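Local coordinates for STM4351 (Salmonella enterica, PDB 2Y7I), which binds arginine with high specificity in the periplasm as a solute-binding protein of family 3, probably delivering it for uptake, at residues Y104-L110 with M177-A181; K113-N119 with I134-D140. One frame throughout, in Å; residues are numbered along the deposited sequence. Where two conformers were deposited one is given.

Contact 1 of 2, residues Y104-L110 with M177-A181. With GOL (glycerol), chain H.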
ATOM      1  N   TYR A 104      33.471  -0.955 -15.581  1.00 17.85           N
ATOM      2  CA  TYR A 104      33.663  -1.463 -14.215  1.00 16.74           C
ATOM      3  C   TYR A 104      32.599  -2.530 -13.956  1.00 16.73           C
ATOM      4  O   TYR A 104      31.465  -2.427 -14.457  1.00 15.71           O
ATOM      5  CB  TYR A 104      33.586  -0.326 -13.158  1.00 16.01           C
ATOM      6  CG  TYR A 104      34.654   0.744 -13.362  1.00 16.58           C
ATOM      7  CD1 TYR A 104      35.962   0.552 -12.898  1.00 15.93           C
ATOM      8  CD2 TYR A 104      34.366   1.918 -14.066  1.00 16.26           C
ATOM      9  CE1 TYR A 104      36.960   1.516 -13.122  1.00 17.28           C
ATOM     10  CE2 TYR A 104      35.340   2.879 -14.286  1.00 16.07           C
ATOM     11  CZ  TYR A 104      36.635   2.670 -13.810  1.00 18.48           C
ATOM     12  OH  TYR A 104      37.611   3.612 -14.036  1.00 19.50           O
ATOM     13  N   HIS A 105      32.977  -3.556 -13.192  1.00 16.01           N
ATOM     14  CA  HIS A 105      32.043  -4.604 -12.780  1.00 16.65           C
ATOM     15  C   HIS A 105      31.828  -4.591 -11.269  1.00 16.23           C
ATOM     16  O   HIS A 105      30.730  -4.859 -10.785  1.00 16.35           O
ATOM     17  CB  HIS A 105      32.568  -5.986 -13.193  1.00 16.88           C
ATOM     18  CG  HIS A 105      32.488  -6.257 -14.663  1.00 18.37           C
ATOM     19  ND1 HIS A 105      31.552  -7.103 -15.214  1.00 17.69           N
ATOM     20  CD2 HIS A 105      33.239  -5.802 -15.696  1.00 18.01           C
ATOM     21  CE1 HIS A 105      31.720  -7.153 -16.525  1.00 19.99           C
ATOM     22  NE2 HIS A 105      32.739  -6.375 -16.842  1.00 19.79           N
ATOM     23  N   THR A 106      32.891  -4.297 -10.525  1.00 16.21           N
ATOM     24  CA  THR A 106      32.865  -4.440  -9.068  1.00 16.65           C
ATOM     25  C   THR A 106      33.439  -3.222  -8.373  1.00 16.33           C
ATOM     26  O   THR A 106      34.171  -2.413  -8.981  1.00 16.36           O
ATOM     27  CB  THR A 106      33.696  -5.666  -8.586  1.00 17.55           C
ATOM     28  OG1 THR A 106      35.085  -5.414  -8.809  1.00 17.61           O
ATOM     29  CG2 THR A 106      33.303  -6.954  -9.295  1.00 19.20           C
ATOM     30  N   PHE A 107      33.143  -3.106  -7.082  1.00 16.51           N
ATOM     31  CA  PHE A 107      33.776  -2.086  -6.244  1.00 16.95           C
ATOM     32  C   PHE A 107      35.304  -2.176  -6.254  1.00 17.55           C
ATOM     33  O   PHE A 107      35.984  -1.144  -6.289  1.00 17.42           O
ATOM     34  CB  PHE A 107      33.239  -2.139  -4.814  1.00 17.23           C
ATOM     35  CG  PHE A 107      31.857  -1.535  -4.665  1.00 17.16           C
ATOM     36  CD1 PHE A 107      31.659  -0.163  -4.839  1.00 18.14           C
ATOM     37  CD2 PHE A 107      30.764  -2.335  -4.346  1.00 18.54           C
ATOM     38  CE1 PHE A 107      30.393   0.396  -4.709  1.00 18.06           C
ATOM     39  CE2 PHE A 107      29.487  -1.785  -4.214  1.00 18.89           C
ATOM     40  CZ  PHE A 107      29.303  -0.409  -4.397  1.00 18.02           C
ATOM     41  N   ALA A 108      35.838  -3.400  -6.243  1.00 18.49           N
ATOM     42  CA  ALA A 108      37.284  -3.605  -6.360  1.00 19.19           C
ATOM     43  C   ALA A 108      37.835  -2.953  -7.633  1.00 18.74           C
ATOM     44  O   ALA A 108      38.914  -2.361  -7.607  1.00 18.93           O
ATOM     45  CB  ALA A 108      37.638  -5.093  -6.319  1.00 20.34           C
ATOM     46  N   ASP A 109      37.088  -3.052  -8.732  1.00 18.30           N
ATOM     47  CA  ASP A 109      37.499  -2.446 -10.006  1.00 18.29           C
ATOM     48  C   ASP A 109      37.609  -0.919  -9.904  1.00 17.81           C
ATOM     49  O   ASP A 109      38.334  -0.293 -10.673  1.00 18.18           O
ATOM     50  CB  ASP A 109      36.517  -2.793 -11.135  1.00 17.89           C
ATOM     51  CG  ASP A 109      36.503  -4.266 -11.486  1.00 19.16           C
ATOM     52  OD1 ASP A 109      37.507  -4.975 -11.253  1.00 18.55           O
ATOM     53  OD2 ASP A 109      35.457  -4.710 -12.014  1.00 19.15           O
ATOM     54  N   LEU A 110      36.881  -0.330  -8.960  1.00 17.19           N
ATOM     55  CA  LEU A 110      36.895   1.119  -8.762  1.00 17.38           C
ATOM     56  C   LEU A 110      38.007   1.616  -7.833  1.00 18.06           C
ATOM     57  O   LEU A 110      38.039   2.796  -7.476  1.00 17.76           O
ATOM     58  CB  LEU A 110      35.516   1.598  -8.286  1.00 16.12           C
ATOM     59  CG  LEU A 110      34.464   1.633  -9.405  1.00 16.04           C
ATOM     60  CD1 LEU A 110      33.054   1.638  -8.806  1.00 14.83           C
ATOM     61  CD2 LEU A 110      34.684   2.862 -10.267  1.00 16.50           C
ATOM     62  N   MET A 177      26.358  -0.883 -12.680  1.00 15.73           N
ATOM     63  CA  MET A 177      27.478  -1.773 -12.430  1.00 15.85           C
ATOM     64  C   MET A 177      26.991  -3.084 -11.829  1.00 16.63           C
ATOM     65  O   MET A 177      26.005  -3.107 -11.086  1.00 16.21           O
ATOM     66  CB  MET A 177      28.495  -1.073 -11.528  1.00 15.28           C
ATOM     67  CG  MET A 177      29.865  -1.727 -11.497  1.00 15.84           C
ATOM     68  SD  MET A 177      31.035  -0.858 -10.417  1.00 16.81           S
ATOM     69  CE  MET A 177      30.418  -1.401  -8.819  1.00 16.61           C
ATOM     70  N   ASP A 178      27.670  -4.180 -12.166  1.00 17.21           N
ATOM     71  CA  ASP A 178      27.216  -5.499 -11.727  1.00 18.22           C
ATOM     72  C   ASP A 178      27.111  -5.641 -10.200  1.00 17.92           C
ATOM     73  O   ASP A 178      26.087  -6.123  -9.696  1.00 18.39           O
ATOM     74  CB  ASP A 178      28.053  -6.622 -12.342  1.00 19.17           C
ATOM     75  CG  ASP A 178      27.688  -6.891 -13.801  1.00 19.70           C
ATOM     76  OD1 ASP A 178      26.584  -6.478 -14.218  1.00 20.15           O
ATOM     77  OD2 ASP A 178      28.496  -7.516 -14.530  1.00 19.83           O
ATOM     78  N   GLU A 179      28.145  -5.231  -9.469  1.00 17.54           N
ATOM     79  CA  GLU A 179      28.107  -5.379  -8.016  1.00 17.83           C
ATOM     80  C   GLU A 179      27.259  -4.274  -7.402  1.00 17.59           C
ATOM     81  O   GLU A 179      27.537  -3.094  -7.605  1.00 16.84           O
ATOM     82  CB  GLU A 179      29.512  -5.375  -7.389  1.00 17.78           C
ATOM     83  CG  GLU A 179      29.468  -5.645  -5.873  1.00 17.54           C
ATOM     84  CD  GLU A 179      30.818  -5.642  -5.184  1.00 17.77           C
ATOM     85  OE1 GLU A 179      31.861  -5.383  -5.833  1.00 18.41           O
ATOM     86  OE2 GLU A 179      30.834  -5.894  -3.962  1.00 18.68           O
ATOM     87  N   ARG A 180      26.247  -4.679  -6.637  1.00 18.18           N
ATOM     88  CA  ARG A 180      25.401  -3.752  -5.911  1.00 18.55           C
ATOM     89  C   ARG A 180      25.772  -3.735  -4.432  1.00 18.75           C
ATOM     90  O   ARG A 180      26.492  -4.617  -3.954  1.00 19.15           O
ATOM     91  CB  ARG A 180      23.935  -4.146  -6.086  1.00 19.04           C
ATOM     92  CG  ARG A 180      23.543  -4.220  -7.550  1.00 20.94           C
ATOM     93  CD  ARG A 180      22.056  -4.370  -7.749  1.00 23.74           C
ATOM     94  NE  ARG A 180      21.746  -4.359  -9.175  1.00 25.78           N
ATOM     95  CZ  ARG A 180      20.549  -4.080  -9.684  1.00 28.94           C
ATOM     96  NH1 ARG A 180      19.526  -3.781  -8.882  1.00 28.92           N
ATOM     97  NH2 ARG A 180      20.378  -4.106 -10.998  1.00 31.06           N
ATOM     98  N   ALA A 181      25.273  -2.733  -3.718  1.00 18.37           N
ATOM     99  CA  ALA A 181      25.501  -2.606  -2.276  1.00 19.11           C
ATOM    100  C   ALA A 181      24.179  -2.798  -1.556  1.00 19.65           C
ATOM    101  O   ALA A 181      23.197  -2.115  -1.856  1.00 19.33           O
ATOM    102  CB  ALA A 181      26.091  -1.247  -1.940  1.00 18.26           C
TER
HETATM  103  C1  GOL H1250      29.541  -2.549 -16.891  1.00 25.68           C
HETATM  104  O1  GOL H1250      28.663  -1.497 -16.790  1.00 25.06           O
HETATM  105  C2  GOL H1250      28.688  -3.784 -17.064  1.00 26.42           C
HETATM  106  O2  GOL H1250      29.412  -4.734 -17.874  1.00 27.28           O
HETATM  107  C3  GOL H1250      28.422  -4.356 -15.690  1.00 22.57           C
HETATM  108  O3  GOL H1250      29.219  -3.753 -14.660  1.00 17.29           O
HETATM  109  O   HOH W   1      34.420  -5.675  -4.973  1.00 21.00           O
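Two loops that follow the neighbouring strands 95-100 and 174-176 can be fastened by one backbone hydrogen bond, two that use side chains, and one well-placed apolar side chain, as 104-110 and 177-181 illustrate. Three hydrogen bonds cross directly: the backbone pair Glu179 N to His105 O (2.9 Å), Phe107 N to Glu179 OE1 (2.9 Å) and, between side chains, His105 ND1 to Asp178 OD2 (3.2 Å). Water 1 adds a bridge from Ala108 N to Glu179 OE1, so one carboxylate oxygen serves two consecutive amides. The turn in 104-110 is held internally: Asp109 OD2 accepts from His105 N and Thr106 N, while Thr106 OG1 accepts from Asp109 N in an ST motif. A glycerol, probably from the crystallisation liquor, links Tyr104 O and Asp178 N through its O3. Met177 makes most of the apolar contact: its SD is 3.6 Å from Leu110 CD1 and its CE sits over one face of the Phe107 ring. Strand 95-100 flanks this apolar layer, with Val97 touching both Met177 and Phe107, and helix 122-130 packs Leu127 on Phe107 and Tyr126 on Ala181.

Contact 2 of 2, residues K113-N119 with I134-D140. With ZN (zinc ion), chain D; ARG (arginine), chain C.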
ATOM      1  N   LYS A 113      39.583   5.274  -7.731  1.00 20.39           N
ATOM      2  CA  LYS A 113      38.794   6.065  -8.665  1.00 19.60           C
ATOM      3  C   LYS A 113      37.813   6.949  -7.912  1.00 19.09           C
ATOM      4  O   LYS A 113      37.590   6.766  -6.704  1.00 19.24           O
ATOM      5  CB  LYS A 113      38.066   5.161  -9.682  1.00 19.21           C
ATOM      6  CG  LYS A 113      38.979   4.179 -10.465  1.00 20.60           C
ATOM      7  CD  LYS A 113      39.948   4.895 -11.404  1.00 22.45           C
ATOM      8  CE  LYS A 113      40.809   3.887 -12.161  1.00 25.52           C
ATOM      9  NZ  LYS A 113      41.834   4.562 -12.984  1.00 27.69           N
ATOM     10  N   LYS A 114      37.243   7.913  -8.628  1.00 19.14           N
ATOM     11  CA  LYS A 114      36.314   8.882  -8.053  1.00 18.77           C
ATOM     12  C   LYS A 114      34.880   8.474  -8.321  1.00 17.68           C
ATOM     13  O   LYS A 114      34.492   8.249  -9.472  1.00 16.73           O
ATOM     14  CB  LYS A 114      36.573  10.286  -8.616  1.00 19.79           C
ATOM     15  CG  LYS A 114      37.888  10.916  -8.155  1.00 22.10           C
ATOM     16  CD  LYS A 114      38.114  12.288  -8.794  1.00 24.06           C
ATOM     17  CE  LYS A 114      39.247  13.016  -8.101  1.00 26.93           C
ATOM     18  NZ  LYS A 114      39.396  14.442  -8.562  1.00 29.91           N
ATOM     19  N   VAL A 115      34.097   8.377  -7.251  1.00 16.56           N
ATOM     20  CA  VAL A 115      32.676   8.083  -7.362  1.00 16.05           C
ATOM     21  C   VAL A 115      31.854   9.184  -6.678  1.00 15.73           C
ATOM     22  O   VAL A 115      32.051   9.488  -5.501  1.00 15.29           O
ATOM     23  CB  VAL A 115      32.333   6.678  -6.809  1.00 15.52           C
ATOM     24  CG1 VAL A 115      30.826   6.447  -6.814  1.00 15.47           C
ATOM     25  CG2 VAL A 115      33.010   5.607  -7.634  1.00 16.05           C
ATOM     26  N   GLY A 116      30.945   9.789  -7.446  1.00 15.73           N
ATOM     27  CA  GLY A 116      30.110  10.870  -6.943  1.00 15.65           C
ATOM     28  C   GLY A 116      28.887  10.346  -6.214  1.00 15.04           C
ATOM     29  O   GLY A 116      28.341   9.293  -6.556  1.00 15.01           O
ATOM     30  N   LEU A 117      28.454  11.091  -5.204  1.00 15.31           N
ATOM     31  CA  LEU A 117      27.284  10.740  -4.400  1.00 15.00           C
ATOM     32  C   LEU A 117      26.802  11.992  -3.685  1.00 15.05           C
ATOM     33  O   LEU A 117      27.466  13.028  -3.723  1.00 15.21           O
ATOM     34  CB  LEU A 117      27.606   9.615  -3.405  1.00 15.56           C
ATOM     35  CG  LEU A 117      28.973   9.684  -2.701  1.00 17.23           C
ATOM     36  CD1 LEU A 117      28.994  10.704  -1.561  1.00 18.54           C
ATOM     37  CD2 LEU A 117      29.399   8.324  -2.190  1.00 19.74           C
ATOM     38  N   GLU A 118      25.645  11.912  -3.037  1.00 14.64           N
ATOM     39  CA  GLU A 118      25.062  13.089  -2.390  1.00 15.50           C
ATOM     40  C   GLU A 118      25.442  13.174  -0.914  1.00 15.41           C
ATOM     41  O   GLU A 118      25.441  12.160  -0.218  1.00 14.69           O
ATOM     42  CB  GLU A 118      23.542  13.031  -2.512  1.00 15.69           C
ATOM     43  CG  GLU A 118      22.808  14.360  -2.523  1.00 18.94           C
ATOM     44  CD  GLU A 118      21.382  14.197  -3.040  1.00 19.78           C
ATOM     45  OE1 GLU A 118      20.732  13.251  -2.592  1.00 18.99           O
ATOM     46  OE2 GLU A 118      20.940  14.964  -3.929  1.00 21.04           O
ATOM     47  N   ASN A 119      25.755  14.388  -0.453  1.00 15.33           N
ATOM     48  CA  ASN A 119      26.020  14.663   0.962  0.50 15.73           C
ATOM     49  C   ASN A 119      24.831  14.252   1.810  1.00 15.51           C
ATOM     50  O   ASN A 119      23.694  14.487   1.419  1.00 14.84           O
ATOM     51  CB  ASN A 119      26.269  16.159   1.178  0.50 16.27           C
ATOM     52  CG  ASN A 119      27.704  16.551   0.946  0.50 16.55           C
ATOM     53  OD1 ASN A 119      28.620  15.891   1.438  0.50 15.58           O
ATOM     54  ND2 ASN A 119      27.913  17.640   0.203  0.50 14.92           N
ATOM     55  N   ILE A 134      38.009   3.561  -2.579  1.00 19.72           N
ATOM     56  CA  ILE A 134      37.347   4.425  -3.553  1.00 19.20           C
ATOM     57  C   ILE A 134      37.253   5.834  -2.985  1.00 19.25           C
ATOM     58  O   ILE A 134      36.955   6.009  -1.803  1.00 19.78           O
ATOM     59  CB  ILE A 134      35.924   3.913  -3.911  1.00 17.89           C
ATOM     60  CG1 ILE A 134      35.974   2.450  -4.388  1.00 17.02           C
ATOM     61  CG2 ILE A 134      35.294   4.815  -4.974  1.00 17.37           C
ATOM     62  CD1 ILE A 134      34.606   1.806  -4.571  1.00 12.78           C
ATOM     63  N   THR A 135      37.524   6.826  -3.823  1.00 20.13           N
ATOM     64  CA  THR A 135      37.409   8.220  -3.424  1.00 21.00           C
ATOM     65  C   THR A 135      35.978   8.693  -3.604  1.00 20.34           C
ATOM     66  O   THR A 135      35.477   8.761  -4.737  1.00 19.61           O
ATOM     67  CB  THR A 135      38.358   9.138  -4.217  1.00 21.44           C
ATOM     68  OG1 THR A 135      39.713   8.756  -3.970  1.00 22.77           O
ATOM     69  CG2 THR A 135      38.162  10.611  -3.796  1.00 22.44           C
ATOM     70  N   PRO A 136      35.304   9.020  -2.489  1.00 20.83           N
ATOM     71  CA  PRO A 136      33.951   9.539  -2.604  1.00 20.52           C
ATOM     72  C   PRO A 136      33.992  11.044  -2.868  1.00 20.93           C
ATOM     73  O   PRO A 136      34.812  11.766  -2.277  1.00 22.42           O
ATOM     74  CB  PRO A 136      33.336   9.224  -1.235  1.00 20.68           C
ATOM     75  CG  PRO A 136      34.519   9.163  -0.273  1.00 21.61           C
ATOM     76  CD  PRO A 136      35.780   8.994  -1.091  1.00 22.04           C
ATOM     77  N   VAL A 137      33.154  11.510  -3.785  1.00 19.46           N
ATOM     78  CA  VAL A 137      33.113  12.925  -4.102  1.00 19.19           C
ATOM     79  C   VAL A 137      31.694  13.365  -3.807  1.00 18.34           C
ATOM     80  O   VAL A 137      30.749  12.867  -4.416  1.00 16.91           O
ATOM     81  CB  VAL A 137      33.490  13.200  -5.583  1.00 19.30           C
ATOM     82  CG1 VAL A 137      33.523  14.710  -5.870  1.00 19.99           C
ATOM     83  CG2 VAL A 137      34.835  12.558  -5.923  1.00 19.84           C
ATOM     84  N   ALA A 138      31.560  14.291  -2.860  1.00 18.24           N
ATOM     85  CA  ALA A 138      30.262  14.700  -2.333  1.00 18.26           C
ATOM     86  C   ALA A 138      29.689  15.864  -3.138  1.00 18.35           C
ATOM     87  O   ALA A 138      30.412  16.812  -3.479  1.00 19.16           O
ATOM     88  CB  ALA A 138      30.403  15.099  -0.862  1.00 19.20           C
ATOM     89  N   TYR A 139      28.391  15.779  -3.406  1.00 17.28           N
ATOM     90  CA  TYR A 139      27.630  16.789  -4.139  1.00 17.49           C
ATOM     91  C   TYR A 139      26.354  17.083  -3.369  1.00 17.58           C
ATOM     92  O   TYR A 139      25.805  16.186  -2.736  1.00 16.68           O
ATOM     93  CB  TYR A 139      27.230  16.240  -5.519  1.00 16.62           C
ATOM     94  CG  TYR A 139      28.400  16.030  -6.451  1.00 16.62           C
ATOM     95  CD1 TYR A 139      29.100  14.821  -6.465  1.00 14.57           C
ATOM     96  CD2 TYR A 139      28.813  17.047  -7.310  1.00 16.87           C
ATOM     97  CE1 TYR A 139      30.192  14.633  -7.312  1.00 16.39           C
ATOM     98  CE2 TYR A 139      29.902  16.864  -8.183  1.00 18.15           C
ATOM     99  CZ  TYR A 139      30.587  15.659  -8.166  1.00 16.56           C
ATOM    100  OH  TYR A 139      31.654  15.497  -9.014  1.00 18.38           O
ATOM    101  N   ASP A 140      25.862  18.320  -3.434  1.00 18.36           N
ATOM    102  CA  ASP A 140      24.510  18.591  -2.932  1.00 19.12           C
ATOM    103  C   ASP A 140      23.402  18.375  -3.970  1.00 19.71           C
ATOM    104  O   ASP A 140      22.261  18.819  -3.789  1.00 20.33           O
ATOM    105  CB  ASP A 140      24.417  19.977  -2.276  1.00 19.51           C
ATOM    106  CG  ASP A 140      24.885  19.954  -0.840  1.00 19.02           C
ATOM    107  OD1 ASP A 140      25.535  18.957  -0.460  1.00 18.03           O
ATOM    108  OD2 ASP A 140      24.619  20.902  -0.079  1.00 16.75           O
TER
HETATM  109 ZN    ZN D1246      25.147  20.747   1.687  1.00 16.19          ZN
HETATM  110  N   ARG C1245      17.777   6.975  -0.163  1.00 13.25           N
HETATM  111  CA  ARG C1245      19.064   7.697   0.089  1.00 13.72           C
HETATM  112  C   ARG C1245      19.127   8.143   1.544  1.00 13.54           C
HETATM  113  O   ARG C1245      20.093   8.784   1.952  1.00 12.77           O
HETATM  114  CB  ARG C1245      19.213   8.913  -0.849  1.00 13.75           C
HETATM  115  CG  ARG C1245      18.028   9.895  -0.798  1.00 14.85           C
HETATM  116  CD  ARG C1245      18.275  11.156  -1.624  1.00 15.37           C
HETATM  117  NE  ARG C1245      17.018  11.884  -1.814  1.00 12.96           N
HETATM  118  CZ  ARG C1245      16.892  13.040  -2.464  1.00 12.44           C
HETATM  119  NH1 ARG C1245      17.949  13.647  -3.006  1.00 12.54           N
HETATM  120  NH2 ARG C1245      15.701  13.591  -2.570  1.00 13.45           N
HETATM  121  OXT ARG C1245      18.198   7.891   2.334  1.00 13.15           O
HETATM  122  O   HOH W   2      20.409  17.500  -2.424  1.00 24.80           O
HETATM  123  O   HOH W   3      22.900  16.839   0.188  1.00 12.60           O
HETATM  124  O   HOH W   4      29.966  18.885  -1.650  1.00 27.87           O
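The parallel strands 114-118 and 135-139 of a beta-alpha-beta unit, joined through helix 122-130, show how a regular ladder can end in functional side chains. Six backbone hydrogen bonds run from Thr135 N to Lys113 O (2.9 Å) at one end to Asn119 N to Tyr139 O (2.9 Å) at the other. On the inner strand, Val115 and Leu117 use both N and O towards Thr135, Val137 and Tyr139, whereas Lys114 and Gly116 turn their backbone bonds to the other neighbour, strand 156-160 and Glu155 just before it. Gly116 also leaves room for the Tyr139 ring, whose edge meets its CA; Tyr139 OH bonds Asp148. Beyond the ladder, Glu118 OE1 accepts from NH1 of the bound arginine (2.8 Å), and Glu118 OE2 is engaged by Thr15 and, weakly, by water 2. Asn119 OD1 is taken by Gln124, while water 4 joins Asn119 ND2 to Ala138 O. Asp140 divides its carboxylate: OD1 accepts from Asn119 ND2 at 2.8 Å, and OD2 binds zinc at 1.9 Å, alongside Asp55.

Following the chain from its N terminus, strand 95-100 leads into 104-110, the first half of contact 1, and after a short turn the chain enters 113-119. Helix 122-130 then carries it back to 134-140, closing the small loop of contact 2. Helix 142-150, strand 156-160, helix 161-168 and strand 174-176 follow before 177-181 returns to 104-110, so the wide loop of contact 1 encloses that of contact 2 entirely. In the sheet, contact 2 joins the outermost strand 135-139 to the next one in, whereas contact 1 joins loops that follow strands 95-100 and 174-176 towards the other side. The two meet in several places, most closely where Phe107 CD1 packs 3.6 Å from Ile134 CD1.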